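Local coordinates for protein enterotoxin-like toxin X (Staphylococcus aureus, PDB 5U75) that subverts host innate immunity by binding sialylated glycoproteins on human neutrophils and inhibiting phagocytosis and killing, at residues A[34-45]-A[90-101]. Numbering follows the deposited sequence.
Sequences RYSKDTINGKSN and VTLKELDHIIRF
Tyr35 turns its ring beside its own backbone N (chi1 -72°), and Arg100 sends its chain across that ring from helix 92-104. Arg100 CD lies over the centre of one face of the Tyr35 ring, 3.5 Å from its centroid, a CH-pi contact. The guanidinium lies nearly parallel to the ring plane, with Tyr35 OH over its centre. Arg34 CG covers the opposite face, so the phenol is sandwiched between two arginine chains. Tyr35 OH donates to the syn lone pair of Asp96 OD2 at 2.7 Å and also bonds Leu137 N. The other oxygen, Asp96 OD1, is gripped side-on by Arg100 NE (2.7 Å) and NH2, which fixes the carboxylate. A water joins Arg34 NH1, Lys93 O and Asp96 OD2, while Arg34 NH2 forms a salt bridge with Glu136.

His97 points CG away from its backbone N (chi1 -177°) and reaches the loop after helix 23-35. Its NE2 donates to Lys37 O at 2.7 Å, almost in the ring plane. ND1 meets a second water, held by Arg34 NE. Ile40 CB lies over one face of the imidazole. Phe101 sets its ring edge against Ser36 O, with CE2 3.3 Å from that oxygen, and Trp50 packs on it edge-to-face.

Lys43 NZ forms a salt bridge with Glu94. Its close geometry is doubtful, because the Lys43 methylenes crowd OE2 and Glu94 has a second conformer. The type I' turn from Ile40 to Lys43 places Ile40 and Lys43 on the helix together. Thr91 is the N-cap, its OG1 accepting from Glu94 N.

The contact joins the N-terminal helix and a beta hairpin to the central helix of the C-terminal beta-grasp domain. Leu92 at the start of that helix touches the bound sialic acid, and Arg100 bonds the backbone of the pocket residue Lys135.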
loop_
_atom_site.group_PDB
_atom_site.type_symbol
_atom_site.label_atom_id
_atom_site.label_comp_id
_atom_site.label_asym_id
_atom_site.label_seq_id
_atom_site.Cartn_x
_atom_site.Cartn_y
_atom_site.Cartn_z
ATOM N N ARG A 34 7.478 -3.797 -9.475
ATOM C CA ARG A 34 7.510 -2.389 -9.102
ATOM C C ARG A 34 7.394 -2.207 -7.597
ATOM O O ARG A 34 8.239 -1.575 -6.965
ATOM C CB ARG A 34 6.380 -1.627 -9.787
ATOM C CG ARG A 34 6.266 -0.194 -9.294
ATOM C CD ARG A 34 5.358 0.658 -10.121
ATOM N NE ARG A 34 5.163 1.975 -9.499
ATOM C CZ ARG A 34 4.694 3.048 -10.117
ATOM N NH1 ARG A 34 4.580 4.197 -9.459
ATOM N NH2 ARG A 34 4.347 3.004 -11.404
ATOM N N TYR A 35 6.338 -2.768 -7.017
ATOM C CA TYR A 35 5.966 -2.424 -5.644
ATOM C C TYR A 35 6.632 -3.258 -4.545
ATOM O O TYR A 35 6.501 -2.925 -3.358
ATOM C CB TYR A 35 4.443 -2.457 -5.537
ATOM C CG TYR A 35 3.757 -1.315 -6.246
ATOM C CD1 TYR A 35 3.858 -0.019 -5.760
ATOM C CD2 TYR A 35 2.994 -1.516 -7.399
ATOM C CE1 TYR A 35 3.212 1.034 -6.371
ATOM C CE2 TYR A 35 2.336 -0.452 -8.030
ATOM C CZ TYR A 35 2.444 0.826 -7.512
ATOM O OH TYR A 35 1.797 1.897 -8.105
ATOM N N SER A 36 7.343 -4.338 -4.912
ATOM C CA SER A 36 8.053 -5.173 -3.943
ATOM C C SER A 36 9.429 -4.631 -3.567
ATOM O O SER A 36 10.052 -5.155 -2.652
ATOM C CB SER A 36 8.222 -6.618 -4.456
ATOM O OG SER A 36 8.959 -6.647 -5.660
ATOM N N LYS A 37 9.888 -3.595 -4.258
ATOM C CA LYS A 37 11.201 -3.009 -3.974
ATOM C C LYS A 37 11.148 -2.296 -2.640
ATOM O O LYS A 37 10.206 -1.551 -2.374
ATOM C CB LYS A 37 11.607 -2.043 -5.078
ATOM C CG LYS A 37 11.792 -2.751 -6.406
ATOM C CD LYS A 37 12.539 -1.890 -7.393
ATOM C CE LYS A 37 12.880 -2.685 -8.641
ATOM N NZ LYS A 37 13.486 -1.774 -9.647
ATOM N N ASP A 38 12.165 -2.523 -1.811
ATOM C CA ASP A 38 12.184 -1.995 -0.464
ATOM C C ASP A 38 12.872 -0.621 -0.349
ATOM O O ASP A 38 13.200 -0.179 0.742
ATOM C CB ASP A 38 12.758 -3.019 0.503
ATOM C CG ASP A 38 14.243 -3.184 0.372
ATOM O OD1 ASP A 38 14.830 -2.746 -0.642
ATOM O OD2 ASP A 38 14.813 -3.741 1.315
ATOM N N THR A 39 13.071 0.041 -1.479
ATOM C CA THR A 39 13.495 1.410 -1.502
ATOM C C THR A 39 12.695 2.189 -2.522
ATOM O O THR A 39 12.164 1.619 -3.502
ATOM C CB THR A 39 14.989 1.526 -1.876
ATOM O OG1 THR A 39 15.171 1.069 -3.214
ATOM C CG2 THR A 39 15.838 0.678 -0.958
ATOM N N ILE A 40 12.612 3.494 -2.287
ATOM C CA ILE A 40 12.154 4.431 -3.292
ATOM C C ILE A 40 12.704 5.824 -2.961
ATOM O O ILE A 40 12.624 6.257 -1.815
ATOM C CB ILE A 40 10.603 4.447 -3.406
ATOM C CG1 ILE A 40 10.182 5.326 -4.588
ATOM C CG2 ILE A 40 9.939 4.895 -2.104
ATOM C CD1 ILE A 40 8.792 5.057 -5.091
ATOM N N ASN A 41 13.287 6.500 -3.955
ATOM C CA ASN A 41 13.791 7.883 -3.789
ATOM C C ASN A 41 14.650 8.123 -2.546
ATOM O O ASN A 41 14.515 9.152 -1.882
ATOM C CB ASN A 41 12.622 8.876 -3.748
ATOM C CG ASN A 41 11.839 8.928 -5.034
ATOM O OD1 ASN A 41 12.309 8.510 -6.090
ATOM N ND2 ASN A 41 10.634 9.472 -4.953
ATOM N N GLY A 42 15.506 7.178 -2.190
ATOM C CA GLY A 42 16.337 7.362 -0.989
ATOM C C GLY A 42 15.683 6.993 0.338
ATOM O O GLY A 42 16.350 7.024 1.380
ATOM N N LYS A 43 14.393 6.637 0.320
ATOM C CA LYS A 43 13.751 6.055 1.482
ATOM C C LYS A 43 13.820 4.566 1.373
ATOM O O LYS A 43 13.932 4.040 0.280
ATOM C CB LYS A 43 12.305 6.499 1.568
ATOM C CG LYS A 43 12.225 7.978 1.839
ATOM C CD LYS A 43 10.812 8.358 2.168
ATOM C CE LYS A 43 10.732 9.797 2.674
ATOM N NZ LYS A 43 10.958 10.849 1.641
ATOM N N SER A 44 13.746 3.886 2.505
ATOM C CA SER A 44 13.800 2.441 2.498
ATOM C C SER A 44 13.079 1.851 3.676
ATOM O O SER A 44 12.871 2.523 4.691
ATOM C CB SER A 44 15.261 1.962 2.490
ATOM O OG SER A 44 15.907 2.408 3.649
ATOM N N ASN A 45 12.707 0.584 3.526
ATOM C CA ASN A 45 12.127 -0.192 4.595
ATOM C C ASN A 45 13.244 -0.549 5.576
ATOM O O ASN A 45 14.083 -1.380 5.270
ATOM C CB ASN A 45 11.486 -1.459 4.038
ATOM C CG ASN A 45 10.848 -2.328 5.108
ATOM O OD1 ASN A 45 10.316 -1.840 6.109
ATOM N ND2 ASN A 45 10.904 -3.638 4.897
ATOM N N VAL A 90 5.817 14.385 1.426
ATOM C CA VAL A 90 6.294 13.363 0.504
ATOM C C VAL A 90 5.417 13.413 -0.751
ATOM O O VAL A 90 4.420 14.146 -0.797
ATOM C CB VAL A 90 6.276 11.935 1.124
ATOM C CG1 VAL A 90 7.101 11.883 2.410
ATOM C CG2 VAL A 90 4.852 11.444 1.405
ATOM N N THR A 91 5.806 12.657 -1.771
ATOM C CA THR A 91 4.998 12.557 -2.985
ATOM C C THR A 91 4.029 11.392 -2.874
ATOM O O THR A 91 4.252 10.417 -2.123
ATOM C CB THR A 91 5.835 12.380 -4.266
ATOM O OG1 THR A 91 6.516 11.134 -4.247
ATOM C CG2 THR A 91 6.843 13.536 -4.440
ATOM N N LEU A 92 2.952 11.494 -3.647
ATOM C CA LEU A 92 2.029 10.373 -3.804
ATOM C C LEU A 92 2.721 9.141 -4.412
ATOM O O LEU A 92 2.398 8.014 -4.058
ATOM C CB LEU A 92 0.795 10.796 -4.602
ATOM C CG LEU A 92 -0.297 9.731 -4.800
ATOM C CD1 LEU A 92 -0.726 9.121 -3.469
ATOM C CD2 LEU A 92 -1.475 10.392 -5.505
ATOM N N LYS A 93 3.722 9.337 -5.278
ATOM C CA LYS A 93 4.461 8.198 -5.796
ATOM C C LYS A 93 5.095 7.432 -4.649
ATOM O O LYS A 93 5.037 6.209 -4.588
ATOM C CB LYS A 93 5.521 8.611 -6.815
ATOM C CG LYS A 93 6.239 7.430 -7.442
ATOM C CD LYS A 93 7.280 7.885 -8.463
ATOM C CE LYS A 93 7.844 6.711 -9.229
ATOM N NZ LYS A 93 9.114 7.106 -9.915
ATOM N N GLU A 94 5.696 8.180 -3.727
ATOM C CA GLU A 94 6.347 7.594 -2.569
ATOM C C GLU A 94 5.364 6.879 -1.635
ATOM O O GLU A 94 5.590 5.754 -1.221
ATOM C CB GLU A 94 7.058 8.703 -1.817
ATOM C CG GLU A 94 8.012 8.222 -0.768
ATOM C CD GLU A 94 8.837 9.364 -0.242
ATOM O OE1 GLU A 94 9.684 9.914 -0.977
ATOM O OE2 GLU A 94 8.633 9.689 0.940
ATOM N N LEU A 95 4.269 7.551 -1.311
ATOM C CA LEU A 95 3.276 6.987 -0.374
ATOM C C LEU A 95 2.551 5.783 -0.976
ATOM O O LEU A 95 2.403 4.736 -0.330
ATOM C CB LEU A 95 2.292 8.091 0.024
ATOM C CG LEU A 95 1.443 7.864 1.256
ATOM C CD1 LEU A 95 2.319 7.543 2.475
ATOM C CD2 LEU A 95 0.578 9.101 1.498
ATOM N N ASP A 96 2.111 5.931 -2.222
ATOM C CA ASP A 96 1.596 4.785 -3.017
ATOM C C ASP A 96 2.550 3.587 -2.979
ATOM O O ASP A 96 2.153 2.452 -2.714
ATOM C CB ASP A 96 1.302 5.246 -4.454
ATOM C CG ASP A 96 0.929 4.107 -5.376
ATOM O OD1 ASP A 96 -0.178 3.518 -5.233
ATOM O OD2 ASP A 96 1.767 3.798 -6.242
ATOM N N HIS A 97 3.836 3.842 -3.189
ATOM C CA HIS A 97 4.821 2.784 -3.164
ATOM C C HIS A 97 4.878 2.055 -1.841
ATOM O O HIS A 97 4.774 0.831 -1.790
ATOM C CB HIS A 97 6.239 3.280 -3.494
ATOM C CG HIS A 97 7.222 2.168 -3.533
ATOM N ND1 HIS A 97 7.398 1.385 -4.651
ATOM C CD2 HIS A 97 7.973 1.609 -2.556
ATOM C CE1 HIS A 97 8.262 0.425 -4.379
ATOM N NE2 HIS A 97 8.617 0.533 -3.108
ATOM N N ILE A 98 5.059 2.826 -0.775
ATOM C CA ILE A 98 5.235 2.247 0.558
ATOM C C ILE A 98 3.973 1.501 1.000
ATOM O O ILE A 98 4.055 0.407 1.559
ATOM C CB ILE A 98 5.633 3.336 1.584
ATOM C CG1 ILE A 98 7.003 3.924 1.199
ATOM C CG2 ILE A 98 5.643 2.771 3.001
ATOM C CD1 ILE A 98 7.381 5.179 1.956
ATOM N N ILE A 99 2.809 2.083 0.716
ATOM C CA ILE A 99 1.553 1.425 1.032
ATOM C C ILE A 99 1.429 0.091 0.309
ATOM O O ILE A 99 1.111 -0.914 0.944
ATOM C CB ILE A 99 0.341 2.324 0.742
ATOM C CG1 ILE A 99 0.299 3.446 1.777
ATOM C CG2 ILE A 99 -0.964 1.523 0.775
ATOM C CD1 ILE A 99 -0.616 4.590 1.397
ATOM N N ARG A 100 1.673 0.060 -0.994
ATOM C CA ARG A 100 1.534 -1.211 -1.726
ATOM C C ARG A 100 2.579 -2.228 -1.296
ATOM O O ARG A 100 2.281 -3.424 -1.228
ATOM C CB ARG A 100 1.531 -0.995 -3.237
ATOM C CG ARG A 100 0.423 -0.088 -3.698
ATOM C CD ARG A 100 0.024 -0.326 -5.141
ATOM N NE ARG A 100 -0.572 0.853 -5.723
ATOM C CZ ARG A 100 -1.248 0.910 -6.870
ATOM N NH1 ARG A 100 -1.502 -0.183 -7.577
ATOM N NH2 ARG A 100 -1.693 2.083 -7.293
ATOM N N PHE A 101 3.791 -1.766 -0.948
ATOM C CA PHE A 101 4.795 -2.644 -0.350
ATOM C C PHE A 101 4.268 -3.373 0.901
ATOM O O PHE A 101 4.437 -4.591 1.045
ATOM C CB PHE A 101 6.063 -1.840 -0.007
ATOM C CG PHE A 101 7.165 -2.667 0.570
ATOM C CD1 PHE A 101 7.218 -2.935 1.939
ATOM C CD2 PHE A 101 8.175 -3.175 -0.252
ATOM C CE1 PHE A 101 8.253 -3.693 2.482
ATOM C CE2 PHE A 101 9.210 -3.925 0.290
ATOM C CZ PHE A 101 9.254 -4.184 1.653
HETATM O O HOH W 1 4.424 4.492 -6.546
HETATM O O HOH W 2 6.315 2.596 -6.998
HETATM O O HOH W 3 8.487 11.024 -5.955
#